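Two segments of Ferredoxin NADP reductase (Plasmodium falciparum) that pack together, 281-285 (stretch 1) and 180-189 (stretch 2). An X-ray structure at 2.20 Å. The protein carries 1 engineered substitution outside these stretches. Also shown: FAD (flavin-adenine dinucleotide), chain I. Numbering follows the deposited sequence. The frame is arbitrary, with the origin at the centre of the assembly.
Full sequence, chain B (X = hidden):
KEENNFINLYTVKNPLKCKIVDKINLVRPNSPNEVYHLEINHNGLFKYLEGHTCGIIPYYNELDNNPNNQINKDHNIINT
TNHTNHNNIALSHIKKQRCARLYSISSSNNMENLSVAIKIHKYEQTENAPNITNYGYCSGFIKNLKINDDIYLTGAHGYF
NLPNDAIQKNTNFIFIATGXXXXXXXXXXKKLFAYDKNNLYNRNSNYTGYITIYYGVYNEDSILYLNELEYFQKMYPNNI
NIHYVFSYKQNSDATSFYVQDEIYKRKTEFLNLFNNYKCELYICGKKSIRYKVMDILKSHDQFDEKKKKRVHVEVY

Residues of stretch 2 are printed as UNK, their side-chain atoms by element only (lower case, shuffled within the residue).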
# COMPACT_ATOMS: atom_id res chain seq x y z
N LEU B 281 16.74 11.49 12.07
CA LEU B 281 15.35 11.04 12.07
C LEU B 281 15.07 10.14 10.87
O LEU B 281 15.34 10.51 9.73
CB LEU B 281 14.41 12.25 12.07
CG LEU B 281 12.91 11.98 12.03
CD1 LEU B 281 12.48 11.14 13.22
CD2 LEU B 281 12.14 13.29 11.99
N TYR B 282 14.52 8.96 11.14
CA TYR B 282 14.20 8.01 10.09
C TYR B 282 12.72 7.66 10.11
O TYR B 282 12.13 7.48 11.17
CB TYR B 282 15.02 6.73 10.25
CG TYR B 282 16.48 6.90 9.88
CD1 TYR B 282 17.35 7.56 10.73
CD2 TYR B 282 16.98 6.38 8.69
CE1 TYR B 282 18.68 7.71 10.40
CE2 TYR B 282 18.31 6.53 8.36
CZ TYR B 282 19.16 7.20 9.21
OH TYR B 282 20.48 7.35 8.89
N ILE B 283 12.13 7.54 8.93
CA ILE B 283 10.73 7.15 8.81
C ILE B 283 10.59 6.07 7.74
O ILE B 283 10.87 6.31 6.56
CB ILE B 283 9.84 8.34 8.46
CG1 ILE B 283 9.85 9.37 9.60
CG2 ILE B 283 8.42 7.88 8.17
CD1 ILE B 283 9.29 10.73 9.22
N CYS B 284 10.17 4.88 8.15
CA CYS B 284 10.01 3.77 7.23
C CYS B 284 8.67 3.07 7.42
O CYS B 284 8.36 2.57 8.51
CB CYS B 284 11.14 2.76 7.39
SG CYS B 284 11.12 1.44 6.15
N GLY B 285 7.85 3.04 6.37
CA GLY B 285 6.52 2.50 6.49
C GLY B 285 5.53 3.24 5.62
O GLY B 285 5.87 3.70 4.53
N UNK B 180 6.54 -4.09 8.53
CA UNK B 180 7.86 -4.56 8.09
C UNK B 180 8.85 -3.41 7.98
O UNK B 180 10.02 -3.62 7.66
c UNK B 180 6.95 -6.57 6.88
o UNK B 180 7.19 -4.45 5.76
c UNK B 180 7.78 -5.30 6.75
N UNK B 181 8.38 -2.20 8.25
CA UNK B 181 9.24 -1.02 8.26
C UNK B 181 10.27 -1.01 9.38
O UNK B 181 11.10 -0.11 9.45
N UNK B 182 10.21 -1.99 10.27
CA UNK B 182 11.21 -2.05 11.34
C UNK B 182 12.51 -2.67 10.82
O UNK B 182 13.58 -2.49 11.40
c UNK B 182 11.64 -2.61 13.78
c UNK B 182 11.45 -1.30 14.51
c UNK B 182 10.50 -4.28 12.27
c UNK B 182 10.69 -2.81 12.58
N UNK B 183 12.41 -3.38 9.69
CA UNK B 183 13.52 -4.14 9.14
C UNK B 183 14.87 -3.42 9.08
O UNK B 183 15.85 -3.91 9.64
c UNK B 183 13.16 -4.72 7.77
o UNK B 183 12.41 -5.91 7.91
N UNK B 184 14.94 -2.27 8.39
CA UNK B 184 16.24 -1.59 8.31
C UNK B 184 16.72 -1.10 9.68
O UNK B 184 17.92 -0.90 9.87
c UNK B 184 15.96 -0.40 7.39
c UNK B 184 14.50 -0.16 7.50
c UNK B 184 13.88 -1.52 7.69
N UNK B 185 15.80 -0.90 10.61
CA UNK B 185 16.18 -0.48 11.95
C UNK B 185 16.81 -1.63 12.73
O UNK B 185 17.70 -1.42 13.55
c UNK B 185 13.13 3.44 10.75
o UNK B 185 12.54 4.52 10.12
c UNK B 185 14.97 0.09 12.71
c UNK B 185 14.32 1.27 12.02
c UNK B 185 15.09 2.26 11.42
c UNK B 185 12.94 1.39 11.97
c UNK B 185 14.50 3.34 10.78
c UNK B 185 12.34 2.47 11.34
N UNK B 186 16.34 -2.85 12.45
CA UNK B 186 16.95 -4.04 13.01
C UNK B 186 18.37 -4.18 12.47
O UNK B 186 19.30 -4.52 13.20
c UNK B 186 16.15 -5.31 12.65
c UNK B 186 16.85 -6.56 13.16
c UNK B 186 14.72 -5.21 13.22
c UNK B 186 14.66 -4.87 14.69
N UNK B 187 18.53 -3.90 11.17
CA UNK B 187 19.84 -3.93 10.53
C UNK B 187 20.77 -2.92 11.19
O UNK B 187 21.90 -3.25 11.57
o UNK B 187 20.96 -3.58 8.40
c UNK B 187 19.70 -3.61 9.04
N UNK B 188 20.29 -1.69 11.34
CA UNK B 188 21.04 -0.65 12.02
C UNK B 188 21.50 -1.10 13.42
O UNK B 188 22.67 -0.97 13.77
c UNK B 188 19.90 1.28 10.83
c UNK B 188 19.28 2.48 8.39
c UNK B 188 20.28 1.53 8.46
c UNK B 188 18.89 2.23 10.74
c UNK B 188 20.58 0.93 9.67
c UNK B 188 18.58 2.83 9.54
c UNK B 188 20.22 0.63 12.14
N UNK B 189 20.56 -1.62 14.20
CA UNK B 189 20.85 -2.00 15.59
C UNK B 189 21.89 -3.11 15.66
O UNK B 189 22.74 -3.12 16.56
c UNK B 189 17.25 -1.98 17.16
c UNK B 189 18.52 -1.35 16.60
c UNK B 189 19.06 -0.30 17.56
c UNK B 189 19.56 -2.43 16.31
PA FAD I . 1.38 -8.03 -5.62
O1A FAD I . 2.39 -7.13 -6.29
O2A FAD I . 1.10 -9.25 -6.47
O5B FAD I . 0.03 -7.21 -5.30
C5B FAD I . 0.05 -6.12 -4.40
C4B FAD I . -1.15 -6.17 -3.46
O4B FAD I . -2.36 -6.28 -4.18
C3B FAD I . -1.08 -7.39 -2.55
O3B FAD I . -1.58 -7.03 -1.28
C2B FAD I . -2.02 -8.38 -3.20
O2B FAD I . -2.65 -9.19 -2.23
C1B FAD I . -3.02 -7.50 -3.92
N9A FAD I . -3.47 -8.10 -5.20
C8A FAD I . -2.68 -8.55 -6.22
N7A FAD I . -3.49 -9.01 -7.21
C5A FAD I . -4.78 -8.86 -6.83
C6A FAD I . -5.98 -9.16 -7.45
N6A FAD I . -6.00 -9.79 -8.62
N1A FAD I . -7.16 -8.88 -6.79
C2A FAD I . -7.14 -8.31 -5.54
N3A FAD I . -5.94 -8.02 -4.93
C4A FAD I . -4.77 -8.29 -5.56
N1 FAD I . 7.49 -5.83 1.89
C2 FAD I . 7.77 -6.71 2.90
O2 FAD I . 6.98 -7.62 3.15
N3 FAD I . 8.94 -6.58 3.63
C4 FAD I . 9.82 -5.56 3.35
O4 FAD I . 10.86 -5.44 4.00
C4X FAD I . 9.53 -4.66 2.33
N5 FAD I . 10.41 -3.64 2.05
C5X FAD I . 10.11 -2.76 1.03
C6 FAD I . 11.00 -1.73 0.75
C7 FAD I . 10.72 -0.83 -0.27
C7M FAD I . 11.68 0.28 -0.57
C8 FAD I . 9.54 -0.97 -1.00
C8M FAD I . 9.21 -0.01 -2.11
C9 FAD I . 8.66 -2.00 -0.72
C9A FAD I . 8.93 -2.90 0.30
N10 FAD I . 8.05 -3.93 0.57
C10 FAD I . 8.36 -4.80 1.60
C1' FAD I . 6.86 -4.21 -0.32
C2' FAD I . 7.09 -5.42 -1.24
O2' FAD I . 8.09 -5.09 -2.17
C3' FAD I . 5.88 -5.90 -2.05
O3' FAD I . 5.17 -4.80 -2.58
C4' FAD I . 4.93 -6.81 -1.28
O4' FAD I . 5.61 -8.01 -0.96
C5' FAD I . 3.72 -7.16 -2.13
O5' FAD I . 4.19 -7.84 -3.27
P FAD I . 3.37 -9.05 -3.94
O1P FAD I . 3.99 -9.41 -5.27
O2P FAD I . 3.32 -10.26 -3.02
O3P FAD I . 1.89 -8.46 -4.16

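Position 180 carries three side-chain atoms, one carbon bearing an oxygen and a second carbon, and it touches nothing on the strand. A beta-branched hydroxyl side chain is threonine. OG1 of Thr180 lies 3.5 Å from N3 of the FAD, its closest approach to the cofactor, and the side chain takes no part in the contact with the strand.

Position 181 has no side-chain atoms and is glycine. An ideal CB here would point toward the strand and sit 2.3 Å from Cys284 O, a clash; the bare backbone lets Gly181 O approach Cys284 CB at 3.5 Å.

Position 182 holds four carbons, forked at the first with one arm two carbons long: isoleucine. Ile182 points away from the strand.

At position 183 a single carbon leads to one oxygen, which makes it serine. Ser183 stays off the strand, and its backbone N donates to Thr180 O at 3.1 Å.

Position 184 has three carbons closing a ring onto its own backbone N, the signature of proline. The CA-to-CB bond of Pro184 points toward the strand, and Pro184 CG rests 4.0 Å from Cys284 SG, an apolar contact.

Position 185 shows one carbon, then a six-carbon ring bearing one oxygen, which reaches the strand backbone: tyrosine. Its CA-to-CB bond points sideways, yet the end of the side chain comes nearer. Tyr185 OH lies 3.1 Å from Tyr282 C and 3.1 Å from Cys284 N, but the angle at that amide is poor and no hydrogen bond forms; the hydroxyl is satisfied elsewhere in the structure.

Position 186 repeats the four-carbon pattern forked at the first atom, so it is isoleucine; Ile186 is out of reach. Position 187, one carbon and one oxygen, is serine, also out of reach.

Position 188 has one carbon and a six-carbon ring with no oxygen, packed against Tyr282: phenylalanine. Phe188 turns its edge to the face of Tyr282, with centroids 5.5 Å apart and planes at 67°; CE1 of Phe188 meets CE2 of Tyr282 at 3.9 Å.

Position 189 has four carbons forked at the second, hence leucine, and Leu189 is out of reach.

The contact works through shape, without a hydrogen bond across it. Alternation in the strand aims Tyr282 and Cys284 at the helix while Ile283 points away. Positions 181, 184, 185 and 188 answer: glycine permits close backbone approach, proline makes an apolar contact with the sulfur, tyrosine packs against both strand side chains, and phenylalanine sets its edge over one face of Tyr282.

Stretch 2 (180-189) TGISPYISFL
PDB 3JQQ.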